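Local coordinates for adenosine monophosphate-protein transferase (PDB 2EKM), which is of unknown function but may act as an adenosine-specific kinase or as a transferase of adenosine monophosphate to proteins, at residues F25-E30 with V103-R108; E65-L70 with Y87-F92. All coordinates share one frame; numbering follows the deposited sequence.

Contact 1 of 2, residues F25-E30 with V103-R108; sequences FIKTVE and VEEVVR
Lys27 NZ is gripped by two consecutive glutamates of segment 103-108. Its bond to Glu104 OE2, at 2.7 Å, is the shorter; it reaches that oxygen on the anti side of the carboxylate, 24° out of the plane. The bond to Glu105 OE2, at 2.8 Å, is a weak hydrogen bond, although the pair is also a salt bridge. Asp31, further along helix 28-37, supplies a third carboxylate to the same ammonium. The lysine chain leaves with CG anti to the backbone N (chi1 -167°) and bends at chi3 and chi4, which curls it round the end of Glu105: besides NZ, Lys27 CB lies 3.5 Å from Glu105 OE2, and CE also presses on that oxygen. Glu105 crosses the lysine at about a right angle, its own chain bent at chi2. Nearer its backbone, the Glu105 stem lies against Thr28 and Phe25: its CB packs 3.4 Å from Thr28 OG1, and its CG stands 4.0 Å from Phe25 CB. Glu105 OE2 comes near the edge of the Phe25 ring, close to its plane, the ring and carboxylate planes being 43° apart. Thr28 OG1 has its main polar partner in Ser23 OG, with Phe25 O also within reach at 2.9 Å. Both segments are built on type I turns, Phe25 to Thr28 and Val103 to Val106, so the contact joins the turn leading into helix 28-37 to the link between helix 93-101 and strand 108-113. Ile94 of a second subunit packs on Glu105, bringing the subunit interface up to this site. With three acidic side chains around one lysine in a buried setting, the ammonium probably offsets the repulsion between the carboxylates, notably between Glu105 OE1 and Asp31 OD2, which lie close.

Contact 2 of 2, residues E65-L70 with Y87-F92; sequences EELIKL and YIKNGF
Leu70 CB sits squarely over one face of the Tyr87 ring, 3.5 Å from its centroid and 10° off the normal, in a CH-pi contact. The two side chains cross at about a right angle, and the backbone of Leu70 is also close, its C atom 3.3 Å from Tyr87 CE2. One turn earlier, Leu67 reaches the strand with both methyls: CD2 meets Tyr87 CB at 4.1 Å, while CD1 lies 3.7 Å from Tyr87 O and extends along the backbone to Lys89 CB. Its CG is anti to the carbonyl carbon (chi1 -65°), which carries these methyls toward the strand. Helix 65-78 thus packs on a face of the five-stranded antiparallel sheet through strand 83-89, the short segments running roughly antiparallel at 151° with axes 8.1 Å apart. At the outer margin a water links the two elements, accepting from Lys89 NZ at 2.9 Å and lying 3.0 Å from Glu66 OE1. Further out, Thr74 on the same helix and the backbone carbonyl of Glu11 hydrogen-bond to Tyr87 OH, which would restrain the ring, while Thr16 and Lys44, from the strands flanking 83-89, pack against Leu67.

Contact 1 and contact 2 have centres 19 Å apart and do not touch; their nearest atoms are about 9 Å from each other. Along the chain, both segments of contact 2 fall between those of contact 1. The five-stranded sheet connects them: contact 2 uses its middle strand, 83-89, whereas the segment 103-108 leads into strand 108-113, at one edge of the sheet within this chain, and strand 16-22 lies between these two. Their chemistry differs, charged at contact 1 and largely apolar at contact 2. Contact 1 also adjoins other subunits, while no other chain of the assembly touches contact 2. A glycerol lies about 4 Å from the Phe25 side chain; it probably came from crystallisation, although it may mark a pocket.

Contact 1 of 2, residues F25-E30 with V103-R108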
loop_
_atom_site.group_PDB
_atom_site.type_symbol
_atom_site.label_atom_id
_atom_site.label_comp_id
_atom_site.label_asym_id
_atom_site.label_seq_id
_atom_site.Cartn_x
_atom_site.Cartn_y
_atom_site.Cartn_z
ATOM N N PHE A 25 12.695 9.824 -4.056
ATOM C CA PHE A 25 14.148 9.970 -4.149
ATOM C C PHE A 25 14.701 9.278 -5.390
ATOM O O PHE A 25 14.292 8.169 -5.739
ATOM C CB PHE A 25 14.844 9.410 -2.902
ATOM C CG PHE A 25 16.273 9.869 -2.745
ATOM C CD1 PHE A 25 16.667 11.133 -3.182
ATOM C CD2 PHE A 25 17.224 9.044 -2.154
ATOM C CE1 PHE A 25 17.990 11.565 -3.034
ATOM C CE2 PHE A 25 18.552 9.466 -2.003
ATOM C CZ PHE A 25 18.932 10.727 -2.444
ATOM N N ILE A 26 15.649 9.940 -6.042
ATOM C CA ILE A 26 16.266 9.425 -7.259
ATOM C C ILE A 26 16.975 8.079 -7.070
ATOM O O ILE A 26 17.125 7.316 -8.028
ATOM C CB ILE A 26 17.278 10.458 -7.828
ATOM C CG1 ILE A 26 17.708 10.057 -9.240
ATOM C CG2 ILE A 26 18.494 10.551 -6.924
ATOM C CD1 ILE A 26 16.582 10.043 -10.231
ATOM N N LYS A 27 17.395 7.783 -5.841
ATOM C CA LYS A 27 18.098 6.529 -5.553
ATOM C C LYS A 27 17.219 5.300 -5.791
ATOM O O LYS A 27 17.692 4.161 -5.771
ATOM C CB LYS A 27 18.629 6.526 -4.109
ATOM C CG LYS A 27 19.643 5.406 -3.826
ATOM C CD LYS A 27 20.524 5.715 -2.611
ATOM C CE LYS A 27 19.769 5.599 -1.287
ATOM N NZ LYS A 27 19.443 4.180 -0.923
ATOM N N THR A 28 15.931 5.539 -6.018
ATOM C CA THR A 28 14.980 4.468 -6.293
ATOM C C THR A 28 15.473 3.567 -7.431
ATOM O O THR A 28 15.465 2.338 -7.319
ATOM C CB THR A 28 13.604 5.053 -6.705
ATOM O OG1 THR A 28 12.970 5.634 -5.560
ATOM C CG2 THR A 28 12.706 3.973 -7.310
ATOM N N VAL A 29 15.902 4.189 -8.526
ATOM C CA VAL A 29 16.369 3.458 -9.701
ATOM C C VAL A 29 17.516 2.487 -9.435
ATOM O O VAL A 29 17.410 1.300 -9.750
ATOM C CB VAL A 29 16.798 4.433 -10.823
ATOM C CG1 VAL A 29 17.161 3.658 -12.081
ATOM C CG2 VAL A 29 15.677 5.411 -11.109
ATOM N N GLU A 30 18.612 2.976 -8.866
ATOM C CA GLU A 30 19.746 2.097 -8.594
ATOM C C GLU A 30 19.405 1.023 -7.566
ATOM O O GLU A 30 19.889 -0.100 -7.664
ATOM C CB GLU A 30 20.970 2.897 -8.120
ATOM C CG GLU A 30 21.483 3.911 -9.135
ATOM C CD GLU A 30 22.935 4.306 -8.894
ATOM O OE1 GLU A 30 23.683 3.512 -8.284
ATOM O OE2 GLU A 30 23.333 5.406 -9.329
ATOM N N VAL A 103 12.723 -2.199 -0.369
ATOM C CA VAL A 103 13.581 -1.123 -0.851
ATOM C C VAL A 103 13.198 0.112 -0.041
ATOM O O VAL A 103 12.036 0.520 -0.040
ATOM C CB VAL A 103 13.366 -0.867 -2.361
ATOM C CG1 VAL A 103 14.037 0.438 -2.775
ATOM C CG2 VAL A 103 13.953 -2.026 -3.163
ATOM N N GLU A 104 14.177 0.701 0.648
ATOM C CA GLU A 104 13.931 1.857 1.510
ATOM C C GLU A 104 13.230 3.072 0.906
ATOM O O GLU A 104 12.667 3.880 1.650
ATOM C CB GLU A 104 15.233 2.297 2.194
ATOM C CG GLU A 104 16.404 2.590 1.262
ATOM C CD GLU A 104 17.663 2.955 2.039
ATOM O OE1 GLU A 104 17.809 2.452 3.169
ATOM O OE2 GLU A 104 18.503 3.726 1.523
ATOM N N GLU A 105 13.257 3.215 -0.419
ATOM C CA GLU A 105 12.585 4.328 -1.082
ATOM C C GLU A 105 11.120 4.005 -1.394
ATOM O O GLU A 105 10.265 4.878 -1.460
ATOM C CB GLU A 105 13.337 4.635 -2.378
ATOM C CG GLU A 105 14.580 5.494 -2.142
ATOM C CD GLU A 105 15.798 4.603 -2.064
ATOM O OE1 GLU A 105 15.727 3.471 -2.523
ATOM O OE2 GLU A 105 16.816 5.051 -1.537
ATOM N N VAL A 106 10.835 2.724 -1.613
ATOM C CA VAL A 106 9.486 2.286 -1.967
ATOM C C VAL A 106 8.440 2.619 -0.901
ATOM O O VAL A 106 8.590 2.267 0.261
ATOM C CB VAL A 106 9.472 0.759 -2.263
ATOM C CG1 VAL A 106 8.044 0.263 -2.486
ATOM C CG2 VAL A 106 10.315 0.468 -3.500
ATOM N N VAL A 107 7.373 3.297 -1.313
ATOM C CA VAL A 107 6.299 3.673 -0.404
ATOM C C VAL A 107 5.210 2.599 -0.396
ATOM O O VAL A 107 4.680 2.230 0.659
ATOM C CB VAL A 107 5.678 5.024 -0.821
ATOM C CG1 VAL A 107 4.516 5.379 0.099
ATOM C CG2 VAL A 107 6.736 6.111 -0.766
ATOM N N ARG A 108 4.887 2.096 -1.580
ATOM C CA ARG A 108 3.869 1.064 -1.722
ATOM C C ARG A 108 3.853 0.533 -3.144
ATOM O O ARG A 108 4.476 1.113 -4.039
ATOM C CB ARG A 108 2.490 1.623 -1.386
ATOM C CG ARG A 108 2.109 2.838 -2.211
ATOM C CD ARG A 108 0.663 3.213 -1.970
ATOM N NE ARG A 108 0.381 4.548 -2.470
ATOM C CZ ARG A 108 -0.837 5.064 -2.574
ATOM N NH1 ARG A 108 -1.894 4.349 -2.213
ATOM N NH2 ARG A 108 -0.991 6.298 -3.031
#

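Contact 2 of 2, residues E65-L70 with Y87-F92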
loop_
_atom_site.group_PDB
_atom_site.type_symbol
_atom_site.label_atom_id
_atom_site.label_comp_id
_atom_site.label_asym_id
_atom_site.label_seq_id
_atom_site.Cartn_x
_atom_site.Cartn_y
_atom_site.Cartn_z
ATOM N N GLU A 65 16.735 -4.318 -23.025
ATOM C CA GLU A 65 16.300 -3.145 -23.771
ATOM C C GLU A 65 14.789 -3.069 -23.995
ATOM O O GLU A 65 14.181 -2.013 -23.811
ATOM C CB GLU A 65 17.035 -3.107 -25.113
ATOM C CG GLU A 65 17.012 -1.764 -25.813
ATOM C CD GLU A 65 17.963 -1.720 -26.997
ATOM O OE1 GLU A 65 19.180 -1.929 -26.788
ATOM O OE2 GLU A 65 17.499 -1.479 -28.133
ATOM N N GLU A 66 14.182 -4.181 -24.391
ATOM C CA GLU A 66 12.748 -4.198 -24.642
ATOM C C GLU A 66 11.921 -4.003 -23.369
ATOM O O GLU A 66 10.881 -3.346 -23.397
ATOM C CB GLU A 66 12.349 -5.502 -25.343
ATOM C CG GLU A 66 12.981 -5.664 -26.726
ATOM C CD GLU A 66 12.533 -6.932 -27.441
ATOM O OE1 GLU A 66 12.702 -8.032 -26.867
ATOM O OE2 GLU A 66 12.017 -6.831 -28.578
ATOM N N LEU A 67 12.379 -4.564 -22.255
ATOM C CA LEU A 67 11.648 -4.411 -20.998
ATOM C C LEU A 67 11.771 -2.975 -20.502
ATOM O O LEU A 67 10.841 -2.435 -19.901
ATOM C CB LEU A 67 12.178 -5.383 -19.937
ATOM C CG LEU A 67 11.971 -6.866 -20.250
ATOM C CD1 LEU A 67 12.432 -7.709 -19.065
ATOM C CD2 LEU A 67 10.501 -7.127 -20.561
ATOM N N ILE A 68 12.922 -2.361 -20.754
ATOM C CA ILE A 68 13.139 -0.976 -20.350
ATOM C C ILE A 68 12.149 -0.078 -21.100
ATOM O O ILE A 68 11.513 0.787 -20.505
ATOM C CB ILE A 68 14.596 -0.531 -20.652
ATOM C CG1 ILE A 68 15.560 -1.246 -19.698
ATOM C CG2 ILE A 68 14.737 0.977 -20.501
ATOM C CD1 ILE A 68 17.044 -1.003 -19.996
ATOM N N LYS A 69 12.011 -0.300 -22.405
ATOM C CA LYS A 69 11.091 0.494 -23.220
ATOM C C LYS A 69 9.651 0.364 -22.735
ATOM O O LYS A 69 8.914 1.347 -22.677
ATOM C CB LYS A 69 11.181 0.074 -24.693
ATOM C CG LYS A 69 12.420 0.597 -25.408
ATOM C CD LYS A 69 12.401 0.229 -26.884
ATOM C CE LYS A 69 13.451 1.005 -27.670
ATOM N NZ LYS A 69 14.844 0.718 -27.229
ATOM N N LEU A 70 9.250 -0.852 -22.389
ATOM C CA LEU A 70 7.903 -1.077 -21.890
ATOM C C LEU A 70 7.699 -0.263 -20.614
ATOM O O LEU A 70 6.689 0.417 -20.458
ATOM C CB LEU A 70 7.693 -2.564 -21.598
ATOM C CG LEU A 70 7.570 -3.450 -22.836
ATOM C CD1 LEU A 70 7.592 -4.919 -22.434
ATOM C CD2 LEU A 70 6.276 -3.105 -23.563
ATOM N N TYR A 87 9.164 -4.244 -15.362
ATOM C CA TYR A 87 8.745 -5.307 -16.263
ATOM C C TYR A 87 9.782 -6.403 -16.084
ATOM O O TYR A 87 10.979 -6.122 -16.053
ATOM C CB TYR A 87 8.742 -4.827 -17.717
ATOM C CG TYR A 87 7.462 -4.147 -18.138
ATOM C CD1 TYR A 87 6.390 -4.886 -18.634
ATOM C CD2 TYR A 87 7.315 -2.766 -18.031
ATOM C CE1 TYR A 87 5.203 -4.266 -19.014
ATOM C CE2 TYR A 87 6.132 -2.135 -18.406
ATOM C CZ TYR A 87 5.082 -2.892 -18.897
ATOM O OH TYR A 87 3.908 -2.278 -19.262
ATOM N N ILE A 88 9.330 -7.646 -15.952
ATOM C CA ILE A 88 10.254 -8.762 -15.787
ATOM C C ILE A 88 9.876 -9.931 -16.683
ATOM O O ILE A 88 8.714 -10.103 -17.045
ATOM C CB ILE A 88 10.304 -9.273 -14.317
ATOM C CG1 ILE A 88 8.927 -9.785 -13.887
ATOM C CG2 ILE A 88 10.798 -8.161 -13.393
ATOM C CD1 ILE A 88 8.900 -10.399 -12.495
ATOM N N LYS A 89 10.877 -10.727 -17.035
ATOM C CA LYS A 89 10.676 -11.906 -17.823
ATOM C C LYS A 89 11.676 -12.948 -17.387
ATOM O O LYS A 89 12.693 -12.655 -16.769
ATOM C CB LYS A 89 10.916 -11.523 -19.280
ATOM C CG LYS A 89 10.317 -12.522 -20.266
ATOM C CD LYS A 89 10.848 -12.291 -21.680
ATOM C CE LYS A 89 12.045 -11.335 -21.689
ATOM N NZ LYS A 89 12.833 -11.543 -22.900
ATOM N N ASN A 90 11.389 -14.217 -17.664
ATOM C CA ASN A 90 12.254 -15.312 -17.234
ATOM C C ASN A 90 12.331 -15.307 -15.705
ATOM O O ASN A 90 13.375 -15.576 -15.106
ATOM C CB ASN A 90 13.651 -15.164 -17.852
ATOM C CG ASN A 90 14.449 -16.446 -17.784
ATOM O OD1 ASN A 90 13.889 -17.533 -17.908
ATOM N ND2 ASN A 90 15.763 -16.331 -17.602
ATOM N N GLY A 91 11.198 -14.985 -15.095
ATOM C CA GLY A 91 11.076 -14.928 -13.650
ATOM C C GLY A 91 9.659 -14.478 -13.350
ATOM O O GLY A 91 8.933 -14.089 -14.270
ATOM N N PHE A 92 9.260 -14.513 -12.080
ATOM C CA PHE A 92 7.905 -14.121 -11.705
ATOM C C PHE A 92 7.874 -13.144 -10.538
ATOM O O PHE A 92 8.821 -13.056 -9.758
ATOM C CB PHE A 92 7.087 -15.364 -11.337
ATOM C CG PHE A 92 7.072 -16.424 -12.409
ATOM C CD1 PHE A 92 6.339 -16.241 -13.578
ATOM C CD2 PHE A 92 7.790 -17.609 -12.243
ATOM C CE1 PHE A 92 6.313 -17.226 -14.572
ATOM C CE2 PHE A 92 7.775 -18.603 -13.228
ATOM C CZ PHE A 92 7.032 -18.409 -14.397
HETATM O O HOH W 1 12.771 -8.869 -24.016
#